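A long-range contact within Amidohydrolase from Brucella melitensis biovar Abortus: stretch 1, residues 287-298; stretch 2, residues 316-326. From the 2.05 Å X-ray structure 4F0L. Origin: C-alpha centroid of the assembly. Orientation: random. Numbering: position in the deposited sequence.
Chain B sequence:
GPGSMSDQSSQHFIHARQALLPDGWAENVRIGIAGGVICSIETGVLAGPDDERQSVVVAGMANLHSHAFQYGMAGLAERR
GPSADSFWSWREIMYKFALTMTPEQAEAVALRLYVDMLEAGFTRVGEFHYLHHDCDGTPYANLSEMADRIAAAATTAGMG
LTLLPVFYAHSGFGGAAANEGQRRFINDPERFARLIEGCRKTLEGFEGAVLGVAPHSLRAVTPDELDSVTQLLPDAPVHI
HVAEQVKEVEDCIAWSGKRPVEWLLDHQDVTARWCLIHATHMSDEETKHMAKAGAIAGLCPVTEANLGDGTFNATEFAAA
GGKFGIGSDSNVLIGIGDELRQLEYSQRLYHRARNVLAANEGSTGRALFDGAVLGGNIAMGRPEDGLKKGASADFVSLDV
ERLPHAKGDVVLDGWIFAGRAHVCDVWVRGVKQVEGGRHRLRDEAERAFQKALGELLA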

ATOM      1  N   THR B 287      -8.168  21.486  15.413  1.00 23.52           N
ATOM      2  CA  THR B 287      -8.887  20.356  14.803  1.00 23.27           C
ATOM      3  C   THR B 287     -10.391  20.512  14.995  1.00 24.06           C
ATOM      4  O   THR B 287     -11.182  20.420  14.029  1.00 22.92           O
ATOM      5  CB  THR B 287      -8.420  19.011  15.395  1.00 22.93           C
ATOM      6  OG1 THR B 287      -7.014  18.876  15.208  1.00 22.63           O
ATOM      7  CG2 THR B 287      -9.164  17.796  14.767  1.00 22.57           C
ATOM      8  N   LYS B 288     -10.782  20.784  16.233  1.00 25.42           N
ATOM      9  CA  LYS B 288     -12.187  20.993  16.578  1.00 26.90           C
ATOM     10  C   LYS B 288     -12.812  22.190  15.874  1.00 26.17           C
ATOM     11  O   LYS B 288     -13.916  22.078  15.346  1.00 25.17           O
ATOM     12  CB  LYS B 288     -12.354  21.139  18.091  1.00 29.68           C
ATOM     13  CG  LYS B 288     -12.042  19.858  18.859  1.00 31.64           C
ATOM     14  CD  LYS B 288     -11.983  20.084  20.375  1.00 34.21           C
ATOM     15  CE  LYS B 288     -11.905  18.736  21.095  1.00 35.62           C
ATOM     16  NZ  LYS B 288     -11.297  18.795  22.452  1.00 38.48           N
ATOM     17  N   HIS B 289     -12.100  23.320  15.856  1.00 26.94           N
ATOM     18  CA  HIS B 289     -12.618  24.536  15.242  1.00 27.98           C
ATOM     19  C   HIS B 289     -12.763  24.315  13.766  1.00 26.31           C
ATOM     20  O   HIS B 289     -13.721  24.801  13.157  1.00 25.73           O
ATOM     21  CB  HIS B 289     -11.720  25.739  15.489  1.00 30.85           C
ATOM     22  CG  HIS B 289     -11.693  26.209  16.932  1.00 35.12           C
ATOM     23  ND1 HIS B 289     -10.566  26.661  17.534  1.00 39.13           N
ATOM     24  CD2 HIS B 289     -12.706  26.304  17.883  1.00 38.84           C
ATOM     25  CE1 HIS B 289     -10.838  27.029  18.812  1.00 39.67           C
ATOM     26  NE2 HIS B 289     -12.153  26.824  19.027  1.00 41.20           N
ATOM     27  N   MET B 290     -11.814  23.593  13.165  1.00 24.45           N
ATOM     28  CA  MET B 290     -11.879  23.326  11.726  1.00 22.66           C
ATOM     29  C   MET B 290     -13.123  22.531  11.426  1.00 22.76           C
ATOM     30  O   MET B 290     -13.887  22.886  10.528  1.00 22.76           O
ATOM     31  CB  MET B 290     -10.648  22.562  11.242  1.00 21.10           C
ATOM     32  CG  MET B 290     -10.707  22.188   9.758  1.00 19.73           C
ATOM     33  SD  MET B 290      -9.304  21.238   9.191  1.00 18.87           S
ATOM     34  CE  MET B 290      -9.905  20.648   7.580  1.00 17.32           C
ATOM     35  N   ALA B 291     -13.321  21.449  12.175  1.00 22.53           N
ATOM     36  CA  ALA B 291     -14.481  20.609  11.993  1.00 23.23           C
ATOM     37  C   ALA B 291     -15.770  21.403  12.220  1.00 25.30           C
ATOM     38  O   ALA B 291     -16.732  21.252  11.472  1.00 26.96           O
ATOM     39  CB  ALA B 291     -14.415  19.390  12.926  1.00 22.97           C
ATOM     40  N   LYS B 292     -15.794  22.254  13.235  1.00 26.64           N
ATOM     41  CA  LYS B 292     -17.021  22.984  13.591  1.00 27.77           C
ATOM     42  C   LYS B 292     -17.347  23.998  12.512  1.00 28.26           C
ATOM     43  O   LYS B 292     -18.527  24.253  12.235  1.00 28.64           O
ATOM     44  CB  LYS B 292     -16.878  23.695  14.942  1.00 28.06           C
ATOM     45  N   ALA B 293     -16.303  24.590  11.926  1.00 27.64           N
ATOM     46  CA  ALA B 293     -16.469  25.519  10.801  1.00 28.11           C
ATOM     47  C   ALA B 293     -17.010  24.823   9.553  1.00 27.76           C
ATOM     48  O   ALA B 293     -17.591  25.482   8.697  1.00 29.24           O
ATOM     49  CB  ALA B 293     -15.163  26.190  10.472  1.00 27.94           C
ATOM     50  N   GLY B 294     -16.818  23.507   9.447  1.00 26.26           N
ATOM     51  CA  GLY B 294     -17.334  22.730   8.319  1.00 25.21           C
ATOM     52  C   GLY B 294     -16.366  22.555   7.159  1.00 23.68           C
ATOM     53  O   GLY B 294     -16.742  22.002   6.121  1.00 23.16           O
ATOM     54  N   ALA B 295     -15.125  23.033   7.318  1.00 22.63           N
ATOM     55  CA  ALA B 295     -14.093  22.911   6.287  1.00 21.34           C
ATOM     56  C   ALA B 295     -13.797  21.446   6.056  1.00 19.82           C
ATOM     57  O   ALA B 295     -13.773  20.675   6.990  1.00 20.42           O
ATOM     58  CB  ALA B 295     -12.821  23.622   6.719  1.00 21.55           C
ATOM     59  N   ILE B 296     -13.604  21.059   4.800  1.00 18.44           N
ATOM     60  CA  ILE B 296     -13.300  19.666   4.478  1.00 16.99           C
ATOM     61  C   ILE B 296     -11.800  19.448   4.537  1.00 16.15           C
ATOM     62  O   ILE B 296     -11.044  20.255   3.971  1.00 15.85           O
ATOM     63  CB  ILE B 296     -13.738  19.304   3.061  1.00 16.63           C
ATOM     64  CG1 ILE B 296     -15.242  19.555   2.888  1.00 16.96           C
ATOM     65  CG2 ILE B 296     -13.321  17.859   2.744  1.00 15.36           C
ATOM     66  CD1 ILE B 296     -16.110  18.815   3.882  1.00 16.79           C
ATOM     67  N   ALA B 297     -11.368  18.376   5.212  1.00 15.54           N
ATOM     68  CA  ALA B 297      -9.956  17.997   5.247  1.00 15.37           C
ATOM     69  C   ALA B 297      -9.582  17.298   3.952  1.00 14.84           C
ATOM     70  O   ALA B 297     -10.141  16.236   3.651  1.00 15.21           O
ATOM     71  CB  ALA B 297      -9.665  17.083   6.460  1.00 14.59           C
ATOM     72  N   GLY B 298      -8.675  17.880   3.176  1.00 15.22           N
ATOM     73  CA  GLY B 298      -8.229  17.284   1.917  1.00 14.65           C
ATOM     74  C   GLY B 298      -7.026  16.414   2.195  1.00 14.98           C
ATOM     75  O   GLY B 298      -5.885  16.878   2.109  1.00 15.70           O
ATOM     76  N   GLU B 316      -9.850  12.659  16.383  1.00 24.43           N
ATOM     77  CA  GLU B 316     -10.310  13.947  16.937  1.00 24.48           C
ATOM     78  C   GLU B 316     -11.136  14.681  15.876  1.00 24.16           C
ATOM     79  O   GLU B 316     -12.222  15.186  16.170  1.00 24.15           O
ATOM     80  CB  GLU B 316      -9.149  14.809  17.459  1.00 24.21           C
ATOM     81  N   PHE B 317     -10.647  14.711  14.636  1.00 22.88           N
ATOM     82  CA  PHE B 317     -11.366  15.414  13.576  1.00 22.71           C
ATOM     83  C   PHE B 317     -12.767  14.804  13.339  1.00 23.06           C
ATOM     84  O   PHE B 317     -13.782  15.542  13.310  1.00 23.37           O
ATOM     85  CB  PHE B 317     -10.529  15.457  12.310  1.00 22.02           C
ATOM     86  CG  PHE B 317     -11.113  16.314  11.227  1.00 22.04           C
ATOM     87  CD1 PHE B 317     -11.248  17.685  11.395  1.00 23.42           C
ATOM     88  CD2 PHE B 317     -11.554  15.743  10.050  1.00 22.02           C
ATOM     89  CE1 PHE B 317     -11.804  18.477  10.401  1.00 23.75           C
ATOM     90  CE2 PHE B 317     -12.090  16.527   9.047  1.00 22.68           C
ATOM     91  CZ  PHE B 317     -12.222  17.892   9.218  1.00 23.38           C
ATOM     92  N   ALA B 318     -12.830  13.472  13.263  1.00 22.68           N
ATOM     93  CA  ALA B 318     -14.083  12.747  13.032  1.00 23.36           C
ATOM     94  C   ALA B 318     -15.049  12.873  14.216  1.00 24.87           C
ATOM     95  O   ALA B 318     -16.245  13.124  14.030  1.00 27.26           O
ATOM     96  CB  ALA B 318     -13.812  11.272  12.699  1.00 22.50           C
ATOM     97  N   ALA B 319     -14.528  12.782  15.433  1.00 25.28           N
ATOM     98  CA  ALA B 319     -15.359  12.931  16.633  1.00 25.92           C
ATOM     99  C   ALA B 319     -15.992  14.326  16.712  1.00 26.52           C
ATOM    100  O   ALA B 319     -17.087  14.480  17.226  1.00 26.08           O
ATOM    101  CB  ALA B 319     -14.543  12.639  17.895  1.00 26.16           C
ATOM    102  N   ALA B 320     -15.330  15.340  16.161  1.00 25.97           N
ATOM    103  CA  ALA B 320     -15.887  16.687  16.178  1.00 26.27           C
ATOM    104  C   ALA B 320     -16.841  16.958  14.993  1.00 26.11           C
ATOM    105  O   ALA B 320     -17.274  18.100  14.787  1.00 26.35           O
ATOM    106  CB  ALA B 320     -14.771  17.704  16.216  1.00 25.48           C
ATOM    107  N   GLY B 321     -17.181  15.915  14.238  1.00 26.07           N
ATOM    108  CA  GLY B 321     -18.040  16.035  13.050  1.00 25.53           C
ATOM    109  C   GLY B 321     -17.314  16.479  11.790  1.00 23.84           C
ATOM    110  O   GLY B 321     -17.942  16.933  10.836  1.00 24.79           O
ATOM    111  N   GLY B 322     -15.990  16.406  11.782  1.00 22.40           N
ATOM    112  CA  GLY B 322     -15.244  16.844  10.615  1.00 21.50           C
ATOM    113  C   GLY B 322     -15.438  15.884   9.467  1.00 20.71           C
ATOM    114  O   GLY B 322     -15.639  14.702   9.680  1.00 20.96           O
ATOM    115  N   LYS B 323     -15.404  16.401   8.248  1.00 19.99           N
ATOM    116  CA  LYS B 323     -15.533  15.592   7.060  1.00 19.25           C
ATOM    117  C   LYS B 323     -14.256  15.695   6.223  1.00 17.99           C
ATOM    118  O   LYS B 323     -13.567  16.724   6.247  1.00 17.30           O
ATOM    119  CB  LYS B 323     -16.733  16.069   6.251  1.00 20.62           C
ATOM    120  CG  LYS B 323     -18.100  15.753   6.858  1.00 22.21           C
ATOM    121  CD  LYS B 323     -19.188  16.463   6.042  1.00 23.78           C
ATOM    122  CE  LYS B 323     -20.594  16.089   6.492  1.00 25.91           C
ATOM    123  NZ  LYS B 323     -20.980  16.807   7.710  1.00 26.60           N
ATOM    124  N   PHE B 324     -13.968  14.648   5.455  1.00 16.41           N
ATOM    125  CA  PHE B 324     -12.715  14.560   4.678  1.00 15.48           C
ATOM    126  C   PHE B 324     -12.929  13.928   3.309  1.00 14.77           C
ATOM    127  O   PHE B 324     -13.947  13.260   3.075  1.00 15.64           O
ATOM    128  CB  PHE B 324     -11.670  13.741   5.456  1.00 15.41           C
ATOM    129  CG  PHE B 324     -11.862  12.246   5.340  1.00 15.69           C
ATOM    130  CD1 PHE B 324     -12.779  11.592   6.118  1.00 15.78           C
ATOM    131  CD2 PHE B 324     -11.112  11.510   4.412  1.00 15.97           C
ATOM    132  CE1 PHE B 324     -12.976  10.219   5.996  1.00 15.80           C
ATOM    133  CE2 PHE B 324     -11.301  10.131   4.271  1.00 16.23           C
ATOM    134  CZ  PHE B 324     -12.259   9.490   5.070  1.00 15.92           C
ATOM    135  N   GLY B 325     -11.967  14.163   2.418  1.00 13.90           N
ATOM    136  CA  GLY B 325     -11.795  13.411   1.194  1.00 13.42           C
ATOM    137  C   GLY B 325     -10.327  13.043   0.961  1.00 12.93           C
ATOM    138  O   GLY B 325      -9.426  13.420   1.740  1.00 12.86           O
ATOM    139  N   ILE B 326     -10.082  12.315  -0.117  1.00 12.56           N
ATOM    140  CA  ILE B 326      -8.743  11.886  -0.467  1.00 12.07           C
ATOM    141  C   ILE B 326      -8.322  12.385  -1.829  1.00 12.15           C
ATOM    142  O   ILE B 326      -9.140  12.486  -2.764  1.00 12.20           O
ATOM    143  CB  ILE B 326      -8.575  10.348  -0.441  1.00 11.99           C
ATOM    144  CG1 ILE B 326      -9.664   9.658  -1.289  1.00 11.89           C
ATOM    145  CG2 ILE B 326      -8.570   9.855   1.012  1.00 11.82           C
ATOM    146  CD1 ILE B 326      -9.433   8.163  -1.507  1.00 11.48           C
TER
HETATM  147  O   HOH W   1     -17.739  19.451   9.640  1.00 31.36           O
HETATM  148  O   HOH W   2     -15.472  19.256   8.267  1.00 25.51           O

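Repeated helix-turn-strand units recur in many α/β folds, and their economy lies in letting one pair of segments make two kinds of contact at once: strands bond through their backbones while the preceding helices pack through their side chains. The amidohydrolase from Brucella melitensis biovar Abortus offers a compact example, in which residues 287-298 and 316-326 each run from the end of a helix, through a short connection, into a strand.

The polar part of the contact belongs to the backbone. The two strands run parallel, their directions 26° apart, and A297 supplies both direct hydrogen bonds. Its N donates to K323 O (2.9 Å), and its O accepts from G325 N (3.0 Å), so that A297 bonds to the residues before and after its partner F324, as expected of a parallel ladder. Both bonds are nearly straight. Two CA-H...O contacts, weaker than the hydrogen bonds, line the same seam: I296 CA lies 3.4 Å from K323 O, and F324 CA lies 3.2 Å from A297 O.

Ahead of the ladder, where no direct hydrogen bond joins the two stretches, two waters bridge them. One molecule donates to both A291 O and G321 O, at 2.8 Å each, joining two carbonyls that could not bond to each other. A second donates to A295 O (2.6 Å) and accepts from K323 N (2.9 Å), extending the polar link just beyond the ladder.

The apolar contact centres on F317, whose CA-to-CB bond points sideways but whose ring, with chi1 in t, comes nearer to stretch 1. A291 CB approaches CE1 of F317 at 3.7 Å, and A297 CB approaches CE2 of F317 at 3.6 Å; one ring thus touches both the helix and the strand of stretch 1. M290 adds its sulfur, with SD 3.9 Å from F317 CE1, in an oblique sulfur-aromatic contact. On the strands, A297 and F324 share a sheet face, their CB atoms 4.0 Å apart. On the face of I296 and K323, I296 CD1 reaches K323 CB at 3.7 Å, while the lysine's end leads away.

Close packing also depends on what is absent. A291 CB sits 3.7 Å from A320 CB and 3.5 Å from G322 CA, and the A291 and G322 CA atoms are only 4.1 Å apart. A CB on G322 would lie 3.2 Å from A291 CB and clash with F317 CZ at 2.5 Å. Glycine therefore lets the connection pass close to the helix while the aromatic ring keeps its place.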